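Local structure of glycosyltransferase (Streptomyces halstedii, 3WAD) at residues B[20-23]-B[24-28]; B[350-353]-B[354-357]. The protein belongs to the glycosyltransferases of the GT-B fold, built from two Rossmann-like domains that face each other across a cleft. All coordinates share one frame; numbering follows the deposited sequence.

Contact 1. Residues B[20-23]-B[24-28]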
loop_
_atom_site.group_PDB
_atom_site.type_symbol
_atom_site.label_atom_id
_atom_site.label_comp_id
_atom_site.label_asym_id
_atom_site.label_seq_id
_atom_site.Cartn_x
_atom_site.Cartn_y
_atom_site.Cartn_z
ATOM N N LEU B 20 -3.694 -6.483 4.742
ATOM C CA LEU B 20 -5.126 -6.858 4.458
ATOM C C LEU B 20 -5.920 -5.722 3.734
ATOM O O LEU B 20 -6.595 -5.974 2.734
ATOM C CB LEU B 20 -5.850 -7.270 5.749
ATOM C CG LEU B 20 -7.304 -7.696 5.461
ATOM C CD1 LEU B 20 -7.338 -8.891 4.521
ATOM C CD2 LEU B 20 -8.133 -7.936 6.640
ATOM N N ALA B 21 -5.844 -4.493 4.216
ATOM C CA ALA B 21 -6.278 -3.356 3.409
ATOM C C ALA B 21 -5.827 -3.369 1.980
ATOM O O ALA B 21 -6.667 -3.203 1.046
ATOM C CB ALA B 21 -5.958 -2.022 4.066
ATOM N N TRP B 22 -4.530 -3.493 1.760
ATOM C CA TRP B 22 -4.062 -3.515 0.397
ATOM C C TRP B 22 -4.495 -4.736 -0.463
ATOM O O TRP B 22 -4.728 -4.552 -1.671
ATOM C CB TRP B 22 -2.548 -3.395 0.338
ATOM C CG TRP B 22 -2.117 -1.938 0.147
ATOM C CD1 TRP B 22 -1.540 -1.102 1.097
ATOM C CD2 TRP B 22 -2.257 -1.141 -1.046
ATOM N NE1 TRP B 22 -1.295 0.145 0.543
ATOM C CE2 TRP B 22 -1.760 0.170 -0.743
ATOM C CE3 TRP B 22 -2.757 -1.400 -2.342
ATOM C CZ2 TRP B 22 -1.686 1.200 -1.703
ATOM C CZ3 TRP B 22 -2.701 -0.360 -3.308
ATOM C CH2 TRP B 22 -2.148 0.927 -2.975
ATOM N N ALA B 23 -4.562 -5.933 0.135
ATOM C CA ALA B 23 -5.137 -7.151 -0.543
ATOM C C ALA B 23 -6.574 -6.859 -0.983
ATOM O O ALA B 23 -6.902 -7.070 -2.149
ATOM C CB ALA B 23 -5.078 -8.404 0.344
ATOM N N LEU B 24 -7.382 -6.301 -0.108
ATOM C CA LEU B 24 -8.729 -5.878 -0.470
ATOM C C LEU B 24 -8.744 -4.803 -1.584
ATOM O O LEU B 24 -9.597 -4.839 -2.530
ATOM C CB LEU B 24 -9.449 -5.363 0.747
ATOM C CG LEU B 24 -9.881 -6.431 1.788
ATOM C CD1 LEU B 24 -10.212 -5.682 3.104
ATOM C CD2 LEU B 24 -11.194 -7.255 1.300
ATOM N N THR B 25 -7.810 -3.850 -1.494
ATOM C CA THR B 25 -7.716 -2.811 -2.533
ATOM C C THR B 25 -7.377 -3.401 -3.920
ATOM O O THR B 25 -7.997 -3.037 -4.910
ATOM C CB THR B 25 -6.707 -1.728 -2.088
ATOM O OG1 THR B 25 -7.185 -1.167 -0.837
ATOM C CG2 THR B 25 -6.602 -0.591 -3.119
ATOM N N THR B 26 -6.436 -4.321 -3.997
ATOM C CA THR B 26 -5.969 -4.738 -5.309
ATOM C C THR B 26 -6.888 -5.811 -5.937
ATOM O O THR B 26 -6.768 -6.118 -7.129
ATOM C CB THR B 26 -4.510 -5.187 -5.289
ATOM O OG1 THR B 26 -4.329 -6.251 -4.322
ATOM C CG2 THR B 26 -3.569 -3.886 -4.952
ATOM N N ALA B 27 -7.736 -6.388 -5.110
ATOM C CA ALA B 27 -8.841 -7.221 -5.596
ATOM C C ALA B 27 -10.018 -6.360 -6.087
ATOM O O ALA B 27 -10.899 -6.897 -6.747
ATOM C CB ALA B 27 -9.256 -8.202 -4.536
ATOM N N GLY B 28 -10.073 -5.052 -5.761
ATOM C CA GLY B 28 -10.983 -4.089 -6.457
ATOM C C GLY B 28 -11.947 -3.396 -5.522
ATOM O O GLY B 28 -12.776 -2.514 -5.910
HETATM O O HOH W 1 -2.369 -6.042 -2.682
#
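From Leu20 to Ala27 the chain runs as the last two turns of one helix, with i to i+4 bonds such as Leu24 N to Leu20 O (3.0 Å), and it ends at Gly28, whose positive phi and two weak bonds back into the final turn, to Leu24 O and Thr25 O, make a Schellman motif. Ala21 O is gripped twice by a single residue: Thr25 N reaches it at 2.9 Å, and Thr25 OG1 donates to it at 2.8 Å from above the carbonyl plane. The threonine can do this because OG1 lies beside its own backbone N (chi1 -59°), which folds the hydroxyl back along the helix, while CG2 is sent the other way, to the indole of Trp22. That ring receives two methyls at its six-membered part. Thr26 CG2 comes to the edge, 3.7 Å from Trp22 CE3, and Thr25 CG2 approaches obliquely, 3.9 Å from Trp22 CZ3. Thr26 OG1 shares a water with Trp22 O, 2.6 Å from the hydroxyl, the water's bond to the carbonyl being weak. One turn apart, Leu20 CG and Leu24 CD1 meet at 4.3 Å in looser apolar packing. The indole nitrogen of Trp22 is held by Ser46 O, and its ring stacks on Trp22 of the second subunit, where Thr26 also packs on Ala23 of that chain; this flank of the helix is therefore part of the dimer interface. Around the rest of the helix, Ala21 and Leu24 press on strands 2-6 and 30-35 of the N-terminal parallel sheet, and Leu20, Ala23 and Leu24 pack against helix 402-415.

Contact 2. Residues B[350-353]-B[354-357]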
loop_
_atom_site.group_PDB
_atom_site.type_symbol
_atom_site.label_atom_id
_atom_site.label_comp_id
_atom_site.label_asym_id
_atom_site.label_seq_id
_atom_site.Cartn_x
_atom_site.Cartn_y
_atom_site.Cartn_z
ATOM N N ALA B 350 6.081 -16.951 23.640
ATOM C CA ALA B 350 7.499 -17.333 23.748
ATOM C C ALA B 350 7.653 -18.836 24.106
ATOM O O ALA B 350 8.446 -19.554 23.495
ATOM C CB ALA B 350 8.264 -16.463 24.732
ATOM N N GLU B 351 6.824 -19.307 25.032
ATOM C CA GLU B 351 6.917 -20.710 25.477
ATOM C C GLU B 351 6.496 -21.645 24.389
ATOM O O GLU B 351 7.112 -22.689 24.235
ATOM C CB GLU B 351 6.041 -20.903 26.679
ATOM C CG GLU B 351 6.504 -21.902 27.665
ATOM C CD GLU B 351 5.860 -21.496 28.985
ATOM O OE1 GLU B 351 5.607 -20.252 29.085
ATOM O OE2 GLU B 351 5.557 -22.363 29.862
ATOM N N ARG B 352 5.474 -21.259 23.599
ATOM C CA ARG B 352 5.063 -22.059 22.430
ATOM C C ARG B 352 6.217 -22.285 21.429
ATOM O O ARG B 352 6.447 -23.387 20.993
ATOM C CB ARG B 352 3.809 -21.448 21.777
ATOM C CG ARG B 352 2.484 -22.205 22.112
ATOM C CD ARG B 352 1.966 -21.931 23.486
ATOM N NE ARG B 352 2.544 -22.814 24.521
ATOM C CZ ARG B 352 2.607 -22.500 25.814
ATOM N NH1 ARG B 352 2.117 -21.356 26.243
ATOM N NH2 ARG B 352 3.144 -23.338 26.684
ATOM N N PHE B 353 6.965 -21.234 21.100
ATOM C CA PHE B 353 8.110 -21.356 20.214
ATOM C C PHE B 353 9.201 -22.231 20.858
ATOM O O PHE B 353 9.827 -23.042 20.168
ATOM C CB PHE B 353 8.734 -19.993 19.951
ATOM C CG PHE B 353 8.029 -19.153 18.897
ATOM C CD1 PHE B 353 7.456 -17.926 19.254
ATOM C CD2 PHE B 353 8.019 -19.547 17.559
ATOM C CE1 PHE B 353 6.813 -17.132 18.305
ATOM C CE2 PHE B 353 7.369 -18.747 16.548
ATOM C CZ PHE B 353 6.784 -17.548 16.924
ATOM N N ALA B 354 9.414 -22.035 22.164
ATOM C CA ALA B 354 10.468 -22.777 22.888
ATOM C C ALA B 354 10.155 -24.284 22.820
ATOM O O ALA B 354 11.053 -25.071 22.508
ATOM C CB ALA B 354 10.636 -22.279 24.327
ATOM N N GLU B 355 8.867 -24.648 22.962
ATOM C CA GLU B 355 8.451 -26.053 22.941
ATOM C C GLU B 355 8.642 -26.735 21.603
ATOM O O GLU B 355 8.704 -27.929 21.548
ATOM C CB GLU B 355 6.988 -26.227 23.338
ATOM C CG GLU B 355 6.689 -25.878 24.741
ATOM C CD GLU B 355 5.201 -25.822 24.944
ATOM O OE1 GLU B 355 4.456 -25.849 23.934
ATOM O OE2 GLU B 355 4.788 -25.776 26.108
ATOM N N ARG B 356 8.703 -25.968 20.528
ATOM C CA ARG B 356 8.877 -26.510 19.200
ATOM C C ARG B 356 10.378 -26.538 18.836
ATOM O O ARG B 356 10.803 -27.020 17.778
ATOM C CB ARG B 356 8.004 -25.697 18.230
ATOM C CG ARG B 356 6.491 -25.883 18.521
ATOM C CD ARG B 356 5.608 -25.769 17.287
ATOM N NE ARG B 356 6.120 -26.507 16.120
ATOM C CZ ARG B 356 5.563 -26.499 14.906
ATOM N NH1 ARG B 356 4.465 -25.818 14.707
ATOM N NH2 ARG B 356 6.087 -27.189 13.879
ATOM N N GLY B 357 11.200 -26.045 19.747
ATOM C CA GLY B 357 12.622 -26.077 19.547
ATOM C C GLY B 357 13.119 -24.948 18.709
ATOM O O GLY B 357 14.273 -24.991 18.286
#
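Arg352 and Glu355 join through a salt bridge one turn apart near the C-terminal end of helix 346-355, with Arg352 NH2 3.0 Å from Glu355 OE2. The two side chains run side by side in the same direction, yet their flat ends are turned 63° against each other: the carboxylate oxygen lies close to the guanidinium plane, whereas the N-H comes to OE2 from above the carboxylate plane. Bends at chi2 and chi3 curl the arginine back over its own helix, with Glu351 CB against one face of the guanidinium, toward its rim. Glu355 instead is extended beyond CG, which lies beside the backbone N (chi1 -66°); Glu355 CG comes within 3.3 Å of Glu351 O. This is the loose, solvent side, where Glu351 and Glu355 are exposed; Glu351 OE2 stands 5.1 Å from Glu355 OE2, and the guanidinium close to both probably eases the repulsion. Arg352 is also in cation-pi contact with Tyr348.

The backbone bonds beneath are regular, Ala354 N to Ala350 O at 3.0 Å and Glu355 N to Glu351 O at 2.9 Å. Farther on the helix loosens: Arg356 N makes only a weak bond to Arg352 O and turns to Phe353 O (3.2 Å), while Gly357, with positive phi, completes a Schellman motif in which its N bonds Ala354 O at 2.9 Å.

The tightly packed part is the buried flank of Ala350 and Phe353. Phe353 is wedged among strands 336-338 and 359-361 and Ile392 of helix 384-397, on which Arg356 also lies, salt-bridged to Glu395. Helix 346-355 thus serves as the crossover of a beta-alpha-beta unit, with Ala350 touching Ile338 and Val361 on the two strands it connects.

Both contacts are local, each confined to the last two turns of one helix and its C-terminal cap, and they follow in series along the chain without nesting or crossing. Contact 1 comes first, where helix 18-27 ends and the chain turns into strand 30-35 of the seven-stranded N-terminal sheet. More than 300 residues later, contact 2 ends helix 346-355 ahead of strand 359-361, at the border of the six-stranded C-terminal sheet. The centres of contact 1 and contact 2 are about 33 Å apart, without touching. Each thus ends a helix at a Schellman glycine shortly before a strand of a parallel sheet, one in each half of the GT-B fold; past contact 2, the C-terminal end of the chain crosses back to the N-terminal half.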